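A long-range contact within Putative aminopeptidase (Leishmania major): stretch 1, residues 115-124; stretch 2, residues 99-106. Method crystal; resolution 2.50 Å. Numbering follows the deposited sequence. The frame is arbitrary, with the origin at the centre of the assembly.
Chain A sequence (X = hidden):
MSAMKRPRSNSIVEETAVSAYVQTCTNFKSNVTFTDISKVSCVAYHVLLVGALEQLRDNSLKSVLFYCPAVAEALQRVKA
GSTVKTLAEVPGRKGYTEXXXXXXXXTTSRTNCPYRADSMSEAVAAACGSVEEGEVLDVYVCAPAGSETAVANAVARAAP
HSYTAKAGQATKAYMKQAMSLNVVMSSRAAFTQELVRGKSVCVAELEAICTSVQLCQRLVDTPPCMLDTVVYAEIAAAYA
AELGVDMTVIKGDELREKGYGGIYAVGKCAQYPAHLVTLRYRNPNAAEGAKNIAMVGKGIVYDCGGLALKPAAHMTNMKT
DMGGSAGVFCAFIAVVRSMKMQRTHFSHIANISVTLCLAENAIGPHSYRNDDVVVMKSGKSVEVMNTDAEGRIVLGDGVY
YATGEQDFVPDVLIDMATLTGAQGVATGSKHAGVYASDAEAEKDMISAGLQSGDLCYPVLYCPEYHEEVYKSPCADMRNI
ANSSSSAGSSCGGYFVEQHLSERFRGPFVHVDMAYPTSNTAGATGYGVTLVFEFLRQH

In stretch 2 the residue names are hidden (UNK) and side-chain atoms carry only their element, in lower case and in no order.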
# COMPACT_ATOMS: atom_id res chain seq x y z
N TYR A 115 10.26 -19.92 37.68
CA TYR A 115 11.57 -20.53 37.49
C TYR A 115 12.37 -19.85 36.37
O TYR A 115 13.54 -20.16 36.21
CB TYR A 115 11.41 -22.01 37.13
CG TYR A 115 10.40 -22.75 37.99
CD1 TYR A 115 10.40 -22.59 39.39
CD2 TYR A 115 9.45 -23.57 37.42
CE1 TYR A 115 9.47 -23.25 40.19
CE2 TYR A 115 8.50 -24.23 38.21
CZ TYR A 115 8.52 -24.08 39.60
OH TYR A 115 7.58 -24.73 40.38
N ARG A 116 11.74 -18.96 35.60
CA ARG A 116 12.35 -18.24 34.48
C ARG A 116 12.95 -19.15 33.46
O ARG A 116 14.09 -19.00 33.09
CB ARG A 116 13.36 -17.18 34.93
CG ARG A 116 12.70 -15.94 35.53
CD ARG A 116 11.77 -15.25 34.52
NE ARG A 116 12.07 -13.83 34.48
CZ ARG A 116 12.55 -13.19 33.42
NH1 ARG A 116 12.77 -13.80 32.27
NH2 ARG A 116 12.83 -11.89 33.54
N ALA A 117 12.13 -20.07 32.97
CA ALA A 117 12.48 -20.99 31.88
C ALA A 117 12.88 -20.31 30.57
O ALA A 117 13.53 -20.93 29.74
CB ALA A 117 11.34 -21.95 31.64
N ASP A 118 12.46 -19.07 30.38
CA ASP A 118 12.87 -18.31 29.21
C ASP A 118 14.35 -17.97 29.21
O ASP A 118 15.04 -18.12 28.21
CB ASP A 118 12.03 -17.01 29.02
CG ASP A 118 11.74 -16.27 30.32
OD1 ASP A 118 12.44 -16.48 31.34
OD2 ASP A 118 10.77 -15.49 30.34
N SER A 119 14.83 -17.49 30.34
CA SER A 119 16.23 -17.17 30.48
C SER A 119 17.11 -18.42 30.44
O SER A 119 18.21 -18.40 29.91
CB SER A 119 16.42 -16.39 31.77
OG SER A 119 15.70 -15.18 31.69
N MET A 120 16.59 -19.51 30.97
CA MET A 120 17.29 -20.80 30.93
C MET A 120 17.52 -21.22 29.50
O MET A 120 18.60 -21.62 29.14
CB MET A 120 16.49 -21.90 31.63
CG MET A 120 16.43 -21.80 33.13
SD MET A 120 15.67 -23.24 33.94
CE MET A 120 15.94 -22.75 35.65
N SER A 121 16.47 -21.13 28.70
CA SER A 121 16.56 -21.39 27.27
C SER A 121 17.54 -20.45 26.54
O SER A 121 18.34 -20.91 25.73
CB SER A 121 15.16 -21.36 26.65
OG SER A 121 14.56 -22.64 26.82
N GLU A 122 17.49 -19.15 26.82
CA GLU A 122 18.44 -18.22 26.21
C GLU A 122 19.85 -18.57 26.61
O GLU A 122 20.76 -18.47 25.81
CB GLU A 122 18.16 -16.76 26.57
CG GLU A 122 16.93 -16.15 25.88
CD GLU A 122 16.59 -14.71 26.32
OE1 GLU A 122 17.36 -14.10 27.11
OE2 GLU A 122 15.55 -14.19 25.87
N ALA A 123 20.05 -18.99 27.86
CA ALA A 123 21.38 -19.24 28.36
C ALA A 123 21.94 -20.56 27.82
O ALA A 123 23.13 -20.63 27.43
CB ALA A 123 21.36 -19.26 29.86
N VAL A 124 21.10 -21.60 27.79
CA VAL A 124 21.46 -22.85 27.14
C VAL A 124 21.89 -22.62 25.69
O VAL A 124 23.00 -22.96 25.31
CB VAL A 124 20.33 -23.89 27.22
CG1 VAL A 124 20.57 -25.07 26.29
CG2 VAL A 124 20.21 -24.41 28.65
N UNK A 99 33.67 -23.03 30.77
CA UNK A 99 32.63 -22.78 31.75
C UNK A 99 31.93 -21.46 31.49
O UNK A 99 32.56 -20.38 31.47
c UNK A 99 34.08 -23.96 33.39
c UNK A 99 33.20 -22.75 33.17
c UNK A 99 32.06 -22.73 34.19
N UNK A 100 30.61 -21.53 31.33
CA UNK A 100 29.80 -20.35 31.17
C UNK A 100 28.85 -20.28 32.37
O UNK A 100 28.30 -21.28 32.82
s UNK A 100 27.27 -19.13 27.95
c UNK A 100 29.12 -20.36 29.79
c UNK A 100 27.94 -19.40 29.63
c UNK A 100 25.59 -18.57 28.33
N UNK A 101 28.71 -19.08 32.91
CA UNK A 101 27.99 -18.86 34.13
C UNK A 101 26.96 -17.77 33.90
O UNK A 101 27.35 -16.62 33.61
c UNK A 101 28.16 -17.82 36.42
c UNK A 101 28.93 -18.38 35.22
c UNK A 101 29.84 -19.51 35.65
N UNK A 102 25.67 -18.10 34.09
CA UNK A 102 24.58 -17.18 33.78
C UNK A 102 23.60 -17.04 34.93
O UNK A 102 22.96 -18.00 35.36
c UNK A 102 23.84 -17.59 32.48
c UNK A 102 22.75 -16.59 32.13
o UNK A 102 24.76 -17.64 31.39
N UNK A 103 23.45 -15.81 35.38
CA UNK A 103 22.44 -15.46 36.37
C UNK A 103 21.10 -15.17 35.69
O UNK A 103 21.03 -14.41 34.70
c UNK A 103 22.89 -14.26 37.15
N UNK A 104 20.05 -15.77 36.24
CA UNK A 104 18.72 -15.51 35.81
C UNK A 104 18.36 -14.12 36.28
O UNK A 104 19.05 -13.55 37.13
c UNK A 104 17.18 -18.92 36.95
c UNK A 104 18.02 -18.00 36.06
c UNK A 104 17.74 -16.52 36.39
c UNK A 104 17.87 -18.34 34.58
N UNK A 105 17.30 -13.54 35.70
CA UNK A 105 16.90 -12.18 36.07
C UNK A 105 16.34 -12.06 37.49
O UNK A 105 15.77 -13.03 38.05
c UNK A 105 15.83 -11.82 35.04
c UNK A 105 16.48 -14.01 34.55
c UNK A 105 16.10 -12.73 33.88
N UNK A 106 16.53 -10.85 38.01
CA UNK A 106 16.19 -10.48 39.38
C UNK A 106 14.69 -10.56 39.68
O UNK A 106 14.31 -11.09 40.72
c UNK A 106 16.70 -9.07 39.65

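Position 99 carries three carbons, one bearing the other two, a fork at the first side-chain atom. It lies on a strand and stays out of reach of stretch 1. A beta-branched, all-carbon side chain of this size is Val 99.

Position 100 has an unbranched run of two carbons, a sulfur and a last carbon, with all three chi angles in t. The extended chain carries its terminal carbon to 3.3 Å from the backbone O of Ala 123. A thioether in a straight chain is methionine, so this is Met 100, and the atom at Ala 123 O is its CE.

Position 101 repeats the pattern of 99: three carbons forked at the first, out of reach of stretch 1. It is Val 101, and the alternation of the strand is now plain.

Position 102 points back toward the helix. Its first side-chain carbon holds one oxygen and one carbon, and that outer carbon sits 3.8 Å from Ala 123 CB. A branch of oxygen and methyl means Thr 102; its CG2 makes this contact, while OG1 is hydrogen-bonded elsewhere in the structure.

Position 103 has a single carbon, out of reach of the helix: Ala 103.

Position 104 has four carbons forked at the second, directed toward stretch 1. One tip lies 3.7 Å from Ser 119 CB and 4.0 Å from Met 120 CG; the other is 3.9 Å from Tyr 115 O. The late fork gives Leu 104, with CD2 at Ser 119 and Met 120 and CD1 at Tyr 115.

Position 105 closes three carbons onto its own backbone N. The ring carbon bonded to that N lies 3.2 Å from Ser 119 OG, and CB lies over one face of the Arg 116 guanidinium, 3.4 Å from Arg 116 NH2. The ring defines Pro 105, and the carbon near Ser 119 OG is its CD.

Position 106 has one carbon, pointing away from stretch 1: Ala 106.

The rule here is packing without hydrogen bonds between the stretches. Met 100, Thr 102 and Leu 104 point toward the helix, and Ser 119 and Ala 123, one turn apart, point toward stretch 2. Both are small, and the backbones are close here: the CA atoms of Ser 119 and Leu 104 are 6.1 Å apart, those of Ala 123 and Thr 102 6.6 Å. Leu 104 has the largest covered area. Arg 116 NH1 forms a salt bridge with Asp 118 OD1 at 2.9 Å, and Pro 105 CB lies over one face of the same guanidinium.

Stretch 2, residues 99-106: VMVTALPA
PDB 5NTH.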